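Local coordinates for 4-amino-4-deoxy-L-arabinose transferase or related glycosyltransferases of PMT family (PDB 5EZM), which probably transfers 4-amino-4-deoxy-L-arabinose to lipid A at the cell membrane, as a zinc-binding, integral membrane glycosyltransferase of the GT-C fold, at residues Q487-T492 against D508-G513; M481-V486 against F495-P500. All blocks are in the same frame, centred on the assembly; numbering follows the deposited sequence.

Contact 1: Q487-T492 against D508-G513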
ATOM      1  N   GLN A 487      21.640  10.182  13.335  1.00 72.13           N
ATOM      2  CA  GLN A 487      21.843   9.063  12.413  1.00 76.10           C
ATOM      3  C   GLN A 487      20.718   8.038  12.525  1.00 72.80           C
ATOM      4  O   GLN A 487      20.944   6.826  12.527  1.00 74.68           O
ATOM      5  CB  GLN A 487      23.208   8.412  12.635  1.00 82.95           C
ATOM      6  CG  GLN A 487      24.370   9.291  12.206  1.00 89.17           C
ATOM      7  CD  GLN A 487      25.707   8.587  12.310  1.00 95.73           C
ATOM      8  OE1 GLN A 487      25.886   7.681  13.128  1.00 96.63           O
ATOM      9  NE2 GLN A 487      26.654   8.995  11.474  1.00100.10           N
ATOM     10  N   MET A 488      19.488   8.535  12.622  1.00 68.39           N
ATOM     11  CA  MET A 488      18.314   7.677  12.739  1.00 68.55           C
ATOM     12  C   MET A 488      17.127   8.409  12.140  1.00 68.41           C
ATOM     13  O   MET A 488      16.745   9.477  12.630  1.00 69.90           O
ATOM     14  CB  MET A 488      18.035   7.297  14.196  1.00 67.39           C
ATOM     15  CG  MET A 488      16.623   6.781  14.435  1.00 65.53           C
ATOM     16  SD  MET A 488      16.409   5.937  16.016  1.00 67.08           S
ATOM     17  CE  MET A 488      17.077   4.318  15.644  1.00 69.09           C
ATOM     18  N   LEU A 489      16.554   7.843  11.082  1.00 65.39           N
ATOM     19  CA  LEU A 489      15.360   8.397  10.451  1.00 60.40           C
ATOM     20  C   LEU A 489      14.168   7.649  11.030  1.00 59.99           C
ATOM     21  O   LEU A 489      13.708   6.649  10.477  1.00 64.67           O
ATOM     22  CB  LEU A 489      15.427   8.277   8.932  1.00 58.17           C
ATOM     23  CG  LEU A 489      14.228   8.841   8.164  1.00 52.74           C
ATOM     24  CD1 LEU A 489      13.889  10.245   8.646  1.00 46.76           C
ATOM     25  CD2 LEU A 489      14.495   8.833   6.661  1.00 55.50           C
ATOM     26  N   ASP A 490      13.677   8.129  12.168  1.00 56.79           N
ATOM     27  CA  ASP A 490      12.494   7.540  12.779  1.00 56.43           C
ATOM     28  C   ASP A 490      11.270   7.905  11.949  1.00 56.83           C
ATOM     29  O   ASP A 490      10.975   9.088  11.752  1.00 56.53           O
ATOM     30  CB  ASP A 490      12.340   8.025  14.216  1.00 54.03           C
ATOM     31  CG  ASP A 490      11.512   7.081  15.058  1.00 56.94           C
ATOM     32  OD1 ASP A 490      11.872   6.873  16.234  1.00 59.45           O
ATOM     33  OD2 ASP A 490      10.506   6.541  14.547  1.00 58.88           O
ATOM     34  N   HIS A 491      10.560   6.894  11.456  1.00 58.58           N
ATOM     35  CA  HIS A 491       9.463   7.135  10.531  1.00 60.91           C
ATOM     36  C   HIS A 491       8.106   7.272  11.209  1.00 62.19           C
ATOM     37  O   HIS A 491       7.164   7.754  10.572  1.00 63.33           O
ATOM     38  CB  HIS A 491       9.390   6.011   9.497  1.00 62.60           C
ATOM     39  CG  HIS A 491      10.546   5.986   8.546  1.00 62.06           C
ATOM     40  ND1 HIS A 491      10.660   6.867   7.492  1.00 61.40           N
ATOM     41  CD2 HIS A 491      11.630   5.179   8.483  1.00 62.31           C
ATOM     42  CE1 HIS A 491      11.767   6.604   6.820  1.00 62.38           C
ATOM     43  NE2 HIS A 491      12.373   5.582   7.400  1.00 63.41           N
ATOM     44  N   THR A 492       7.976   6.869  12.469  1.00 61.00           N
ATOM     45  CA  THR A 492       6.681   6.881  13.138  1.00 59.60           C
ATOM     46  C   THR A 492       6.616   7.816  14.331  1.00 59.19           C
ATOM     47  O   THR A 492       5.571   8.430  14.565  1.00 59.77           O
ATOM     48  CB  THR A 492       6.311   5.466  13.592  1.00 62.21           C
ATOM     49  OG1 THR A 492       7.343   4.954  14.444  1.00 63.85           O
ATOM     50  CG2 THR A 492       6.149   4.550  12.390  1.00 63.80           C
ATOM     51  N   ASP A 508      19.887   9.332   5.345  1.00 73.56           N
ATOM     52  CA  ASP A 508      19.267   8.217   4.623  1.00 73.68           C
ATOM     53  C   ASP A 508      18.560   8.805   3.402  1.00 69.73           C
ATOM     54  O   ASP A 508      19.181   9.588   2.665  1.00 69.01           O
ATOM     55  CB  ASP A 508      18.390   7.432   5.595  1.00 77.56           C
ATOM     56  CG  ASP A 508      17.853   6.151   4.995  1.00 87.99           C
ATOM     57  OD1 ASP A 508      18.626   5.175   4.888  1.00 94.28           O
ATOM     58  OD2 ASP A 508      16.657   6.121   4.634  1.00 89.70           O
ATOM     59  N   GLU A 509      17.286   8.488   3.160  1.00 68.19           N
ATOM     60  CA  GLU A 509      16.563   9.010   2.006  1.00 66.52           C
ATOM     61  C   GLU A 509      16.340  10.516   2.071  1.00 65.99           C
ATOM     62  O   GLU A 509      15.858  11.096   1.092  1.00 68.59           O
ATOM     63  CB  GLU A 509      15.218   8.301   1.878  1.00 66.44           C
ATOM     64  CG  GLU A 509      14.201   8.750   2.906  1.00 68.41           C
ATOM     65  CD  GLU A 509      13.229   7.652   3.282  1.00 74.88           C
ATOM     66  OE1 GLU A 509      13.689   6.524   3.562  1.00 78.93           O
ATOM     67  OE2 GLU A 509      12.006   7.914   3.294  1.00 75.31           O
ATOM     68  N   LEU A 510      16.661  11.160   3.193  1.00 61.74           N
ATOM     69  CA  LEU A 510      16.599  12.610   3.298  1.00 59.86           C
ATOM     70  C   LEU A 510      17.923  13.280   2.956  1.00 59.68           C
ATOM     71  O   LEU A 510      17.996  14.516   2.968  1.00 60.28           O
ATOM     72  CB  LEU A 510      16.153  13.019   4.706  1.00 58.12           C
ATOM     73  CG  LEU A 510      14.674  12.774   5.013  1.00 57.19           C
ATOM     74  CD1 LEU A 510      14.357  13.085   6.465  1.00 56.79           C
ATOM     75  CD2 LEU A 510      13.798  13.602   4.085  1.00 56.16           C
ATOM     76  N   THR A 511      18.955  12.492   2.638  1.00 59.39           N
ATOM     77  CA  THR A 511      20.268  13.039   2.302  1.00 62.64           C
ATOM     78  C   THR A 511      20.160  14.197   1.316  1.00 64.66           C
ATOM     79  O   THR A 511      20.681  15.292   1.565  1.00 64.34           O
ATOM     80  CB  THR A 511      21.159  11.934   1.731  1.00 65.54           C
ATOM     81  OG1 THR A 511      21.652  11.113   2.797  1.00 64.98           O
ATOM     82  CG2 THR A 511      22.329  12.531   0.958  1.00 62.13           C
ATOM     83  N   PHE A 512      19.467  13.975   0.197  1.00 66.47           N
ATOM     84  CA  PHE A 512      19.327  15.020  -0.813  1.00 68.24           C
ATOM     85  C   PHE A 512      18.743  16.287  -0.205  1.00 65.81           C
ATOM     86  O   PHE A 512      19.301  17.382  -0.360  1.00 65.34           O
ATOM     87  CB  PHE A 512      18.457  14.517  -1.964  1.00 68.80           C
ATOM     88  CG  PHE A 512      18.317  15.498  -3.088  1.00 63.97           C
ATOM     89  CD1 PHE A 512      19.287  15.586  -4.069  1.00 68.78           C
ATOM     90  CD2 PHE A 512      17.212  16.328  -3.167  1.00 64.54           C
ATOM     91  CE1 PHE A 512      19.162  16.486  -5.108  1.00 74.99           C
ATOM     92  CE2 PHE A 512      17.081  17.233  -4.205  1.00 68.23           C
ATOM     93  CZ  PHE A 512      18.057  17.311  -5.178  1.00 73.26           C
ATOM     94  N   GLY A 513      17.634  16.151   0.526  1.00 63.15           N
ATOM     95  CA  GLY A 513      17.049  17.313   1.172  1.00 60.86           C
ATOM     96  C   GLY A 513      18.008  17.966   2.146  1.00 60.15           C
ATOM     97  O   GLY A 513      18.063  19.194   2.253  1.00 61.87           O
TER

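Contact 2: M481-V486 against F495-P500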
ATOM      1  N   MET A 481      11.298  23.522  20.139  1.00 72.72           N
ATOM      2  CA  MET A 481      12.475  22.753  20.517  1.00 69.33           C
ATOM      3  C   MET A 481      12.908  21.849  19.367  1.00 67.52           C
ATOM      4  O   MET A 481      12.064  21.248  18.698  1.00 67.68           O
ATOM      5  CB  MET A 481      12.188  21.895  21.742  1.00 68.47           C
ATOM      6  CG  MET A 481      12.593  22.508  23.054  1.00 72.48           C
ATOM      7  SD  MET A 481      12.320  21.337  24.391  1.00 72.58           S
ATOM      8  CE  MET A 481      13.306  19.963  23.810  1.00 68.06           C
ATOM      9  N   PRO A 482      14.209  21.727  19.119  1.00 65.08           N
ATOM     10  CA  PRO A 482      14.677  20.737  18.148  1.00 59.60           C
ATOM     11  C   PRO A 482      14.530  19.327  18.693  1.00 59.33           C
ATOM     12  O   PRO A 482      14.645  19.081  19.897  1.00 58.28           O
ATOM     13  CB  PRO A 482      16.155  21.098  17.947  1.00 58.69           C
ATOM     14  CG  PRO A 482      16.317  22.458  18.518  1.00 63.42           C
ATOM     15  CD  PRO A 482      15.303  22.582  19.604  1.00 66.89           C
ATOM     16  N   LEU A 483      14.267  18.393  17.787  1.00 60.18           N
ATOM     17  CA  LEU A 483      14.290  16.965  18.089  1.00 59.40           C
ATOM     18  C   LEU A 483      15.263  16.338  17.093  1.00 58.68           C
ATOM     19  O   LEU A 483      14.877  15.944  15.987  1.00 59.34           O
ATOM     20  CB  LEU A 483      12.898  16.350  18.009  1.00 59.59           C
ATOM     21  CG  LEU A 483      12.838  14.838  18.244  1.00 61.13           C
ATOM     22  CD1 LEU A 483      13.315  14.479  19.646  1.00 59.89           C
ATOM     23  CD2 LEU A 483      11.434  14.302  17.986  1.00 61.28           C
ATOM     24  N   TYR A 484      16.531  16.267  17.485  1.00 57.18           N
ATOM     25  CA  TYR A 484      17.567  15.781  16.585  1.00 57.60           C
ATOM     26  C   TYR A 484      17.409  14.290  16.325  1.00 56.75           C
ATOM     27  O   TYR A 484      17.153  13.504  17.240  1.00 57.33           O
ATOM     28  CB  TYR A 484      18.952  16.051  17.167  1.00 58.61           C
ATOM     29  CG  TYR A 484      19.269  17.512  17.374  1.00 58.82           C
ATOM     30  CD1 TYR A 484      19.589  18.330  16.301  1.00 59.49           C
ATOM     31  CD2 TYR A 484      19.265  18.068  18.644  1.00 59.21           C
ATOM     32  CE1 TYR A 484      19.884  19.662  16.485  1.00 62.37           C
ATOM     33  CE2 TYR A 484      19.562  19.399  18.838  1.00 61.92           C
ATOM     34  CZ  TYR A 484      19.871  20.193  17.757  1.00 64.65           C
ATOM     35  OH  TYR A 484      20.168  21.523  17.948  1.00 69.42           O
ATOM     36  N   GLY A 485      17.561  13.904  15.063  1.00 57.11           N
ATOM     37  CA  GLY A 485      17.646  12.503  14.709  1.00 57.62           C
ATOM     38  C   GLY A 485      19.090  12.118  14.476  1.00 60.12           C
ATOM     39  O   GLY A 485      19.631  12.340  13.389  1.00 62.55           O
ATOM     40  N   VAL A 486      19.730  11.555  15.496  1.00 61.81           N
ATOM     41  CA  VAL A 486      21.160  11.277  15.447  1.00 67.04           C
ATOM     42  C   VAL A 486      21.408  10.014  14.638  1.00 68.93           C
ATOM     43  O   VAL A 486      21.391   8.903  15.183  1.00 68.51           O
ATOM     44  CB  VAL A 486      21.744  11.155  16.865  1.00 70.43           C
ATOM     45  CG1 VAL A 486      23.264  11.120  16.810  1.00 72.53           C
ATOM     46  CG2 VAL A 486      21.256  12.307  17.734  1.00 70.94           C
ATOM     47  N   PHE A 495       5.625  11.598  13.717  1.00 56.83           N
ATOM     48  CA  PHE A 495       4.196  11.749  13.459  1.00 52.23           C
ATOM     49  C   PHE A 495       3.410  11.778  14.761  1.00 52.48           C
ATOM     50  O   PHE A 495       2.561  12.653  14.967  1.00 51.98           O
ATOM     51  CB  PHE A 495       3.686  10.619  12.563  1.00 50.33           C
ATOM     52  CG  PHE A 495       2.188  10.635  12.358  1.00 49.50           C
ATOM     53  CD1 PHE A 495       1.615  11.444  11.386  1.00 51.30           C
ATOM     54  CD2 PHE A 495       1.355   9.844  13.134  1.00 49.50           C
ATOM     55  CE1 PHE A 495       0.237  11.458  11.193  1.00 53.59           C
ATOM     56  CE2 PHE A 495      -0.023   9.852  12.948  1.00 51.13           C
ATOM     57  CZ  PHE A 495      -0.582  10.659  11.977  1.00 52.54           C
ATOM     58  N   TYR A 496       3.675  10.819  15.651  1.00 55.42           N
ATOM     59  CA  TYR A 496       2.937  10.767  16.909  1.00 57.33           C
ATOM     60  C   TYR A 496       3.254  11.959  17.800  1.00 59.75           C
ATOM     61  O   TYR A 496       2.420  12.350  18.625  1.00 63.57           O
ATOM     62  CB  TYR A 496       3.222   9.455  17.637  1.00 52.33           C
ATOM     63  CG  TYR A 496       2.469   8.296  17.039  1.00 52.48           C
ATOM     64  CD1 TYR A 496       1.112   8.132  17.282  1.00 52.72           C
ATOM     65  CD2 TYR A 496       3.107   7.371  16.220  1.00 53.52           C
ATOM     66  CE1 TYR A 496       0.410   7.079  16.731  1.00 52.86           C
ATOM     67  CE2 TYR A 496       2.409   6.309  15.664  1.00 52.87           C
ATOM     68  CZ  TYR A 496       1.062   6.173  15.924  1.00 53.08           C
ATOM     69  OH  TYR A 496       0.360   5.127  15.380  1.00 57.24           O
ATOM     70  N   LEU A 497       4.436  12.559  17.647  1.00 56.93           N
ATOM     71  CA  LEU A 497       4.763  13.757  18.406  1.00 57.35           C
ATOM     72  C   LEU A 497       4.229  15.032  17.767  1.00 60.79           C
ATOM     73  O   LEU A 497       4.256  16.083  18.417  1.00 62.97           O
ATOM     74  CB  LEU A 497       6.278  13.873  18.580  1.00 52.45           C
ATOM     75  CG  LEU A 497       6.901  12.855  19.533  1.00 51.16           C
ATOM     76  CD1 LEU A 497       8.412  12.948  19.493  1.00 49.83           C
ATOM     77  CD2 LEU A 497       6.384  13.067  20.944  1.00 51.19           C
ATOM     78  N   ARG A 498       3.736  14.960  16.529  1.00 60.64           N
ATOM     79  CA  ARG A 498       3.385  16.142  15.745  1.00 60.07           C
ATOM     80  C   ARG A 498       4.559  17.117  15.716  1.00 59.50           C
ATOM     81  O   ARG A 498       4.413  18.322  15.938  1.00 64.09           O
ATOM     82  CB  ARG A 498       2.120  16.816  16.287  1.00 63.13           C
ATOM     83  CG  ARG A 498       0.998  15.868  16.702  1.00 66.29           C
ATOM     84  CD  ARG A 498       0.329  15.230  15.504  1.00 69.90           C
ATOM     85  NE  ARG A 498      -0.977  14.654  15.830  1.00 76.07           N
ATOM     86  CZ  ARG A 498      -1.204  13.357  16.026  1.00 74.74           C
ATOM     87  NH1 ARG A 498      -0.209  12.484  15.933  1.00 74.94           N
ATOM     88  NH2 ARG A 498      -2.429  12.930  16.311  1.00 71.62           N
ATOM     89  N   HIS A 499       5.748  16.575  15.451  1.00 57.42           N
ATOM     90  CA  HIS A 499       6.988  17.333  15.574  1.00 59.08           C
ATOM     91  C   HIS A 499       8.067  16.749  14.666  1.00 59.91           C
ATOM     92  O   HIS A 499       8.417  15.569  14.799  1.00 60.45           O
ATOM     93  CB  HIS A 499       7.451  17.334  17.030  1.00 58.31           C
ATOM     94  CG  HIS A 499       8.539  18.318  17.323  1.00 60.35           C
ATOM     95  ND1 HIS A 499       9.822  18.172  16.844  1.00 60.02           N
ATOM     96  CD2 HIS A 499       8.540  19.455  18.060  1.00 62.80           C
ATOM     97  CE1 HIS A 499      10.564  19.180  17.266  1.00 61.72           C
ATOM     98  NE2 HIS A 499       9.811  19.972  18.007  1.00 62.11           N
ATOM     99  N   PRO A 500       8.619  17.533  13.745  1.00 59.53           N
ATOM    100  CA  PRO A 500       9.593  16.992  12.794  1.00 57.13           C
ATOM    101  C   PRO A 500      10.953  16.761  13.432  1.00 57.65           C
ATOM    102  O   PRO A 500      11.328  17.390  14.423  1.00 61.22           O
ATOM    103  CB  PRO A 500       9.686  18.081  11.714  1.00 56.70           C
ATOM    104  CG  PRO A 500       8.546  19.017  11.986  1.00 60.51           C
ATOM    105  CD  PRO A 500       8.293  18.935  13.453  1.00 60.99           C
TER

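Contact 1: Q487-T492 against D508-G513
Leu-489 carries most of this contact, its CB aimed at the 508-513 segment and its two methyls turned to different neighbours. With CG anti to the backbone N (chi1 -179°), the branch lies beside the carbonyl carbon; Leu-489 CD1 meets Leu-510 CD1 at 3.6 Å, while Leu-489 CD2 rests 3.8 Å from Glu-509 CG. Both partners cross the leucine at about a right angle, so it touches them with methyl tips rather than along its length. Asp-508 OD2 skirts Leu-489 CD2 at 4.0 Å. Met-503 of strand 502-504 touches both leucines and extends the apolar patch. Glu-509 places CG in the crowded position between backbone N and carbonyl carbon (chi1 74°) and bends again at chi2, which swings its carboxylate toward His-491. The two groups meet tip to tip: the carboxylate lies at the ring edge, its plane turned 40° from the imidazole, with His-491 CE1 3.8 Å from Glu-509 OE2. That is a carbon-to-oxygen approach; His-491 ND1 bonds instead to Tyr-80 OH, and Glu-509 OE2 forms a salt bridge with Arg-61. Over one face of the imidazole lies Leu-489 O. On the backbone side of His-491, Asp-490 OD2 accepts from Thr-492 N at 3.3 Å through its anti lone pair, a capping bond ahead of helix 493-497. The contact lies beside the metal site: the Glu-509 side chain is about 4 Å from those of the zinc ligands Glu-87 and His-270, and about 5 Å from the zinc. Its negative charge, with Glu-509 OE1 4.2 Å from His-491 NE2, could favour a protonated imidazole, an effect that Arg-61 and the zinc would probably weaken.

Contact 2: M481-V486 against F495-P500
Leu-483 and His-499 bury the most surface here. His-499 extends CG anti to its backbone N (chi1 -167°), which carries the imidazole across to the residues just before strand 483-486. There the ring edge meets the carbonyl of Met-481, His-499 NE2 donating to Met-481 O at 2.7 Å in a bond that is weak because it is bent to 122°. The other ring nitrogen turns back on its own segment: His-499 ND1 donates to Pro-500 O at 3.0 Å, approaching from above the carbonyl plane. Each ring nitrogen thus has a carbonyl partner, which probably restrains the imidazole's rotation; donation through both would require a protonated ring. Leu-483 packs beside it obliquely, CB 3.7 Å from His-499 CE1, and Leu-483 CD2 reaches Leu-497 CD1 at 3.6 Å, the two leucines crossing at about a right angle. An alanine in place of His-499 would remove both ring bonds and the packing on Leu-483 CB, and would probably leave the turn after the helix less firmly held to Met-481. That turn is a Schellman motif at Arg-498, whose NH1 returns to Phe-495 O. The contact lies within a beta-alpha-beta unit of strand 483-486, helix 493-497 and strand 502-504. Around that unit, Leu-483 also touches Met-539 and Val-541 of strand 539-542, Leu-497 packs on helix 470-474, and Phe-495 lies against helix 58-72.

In the fold
From the N-terminal side the chain runs through strand 483-486, which opens contact 2, and passes directly into the 487-492 loop that opens contact 1. Helix 493-497 and the turn after it bring residues 495-500 back against the strand, closing contact 2 over a short loop. The chain then forms strand 502-504, parallel to 483-486, and reaches 508-513, which closes contact 1. The two closures cross, since their segments alternate, and their centres lie 12 Å apart. Contact 2 ties helix to strand inside the C-terminal beta-alpha-beta unit, whereas contact 1 joins the loop following the first strand to the 3-10 turn that leads into helix 511-516, near the zinc site.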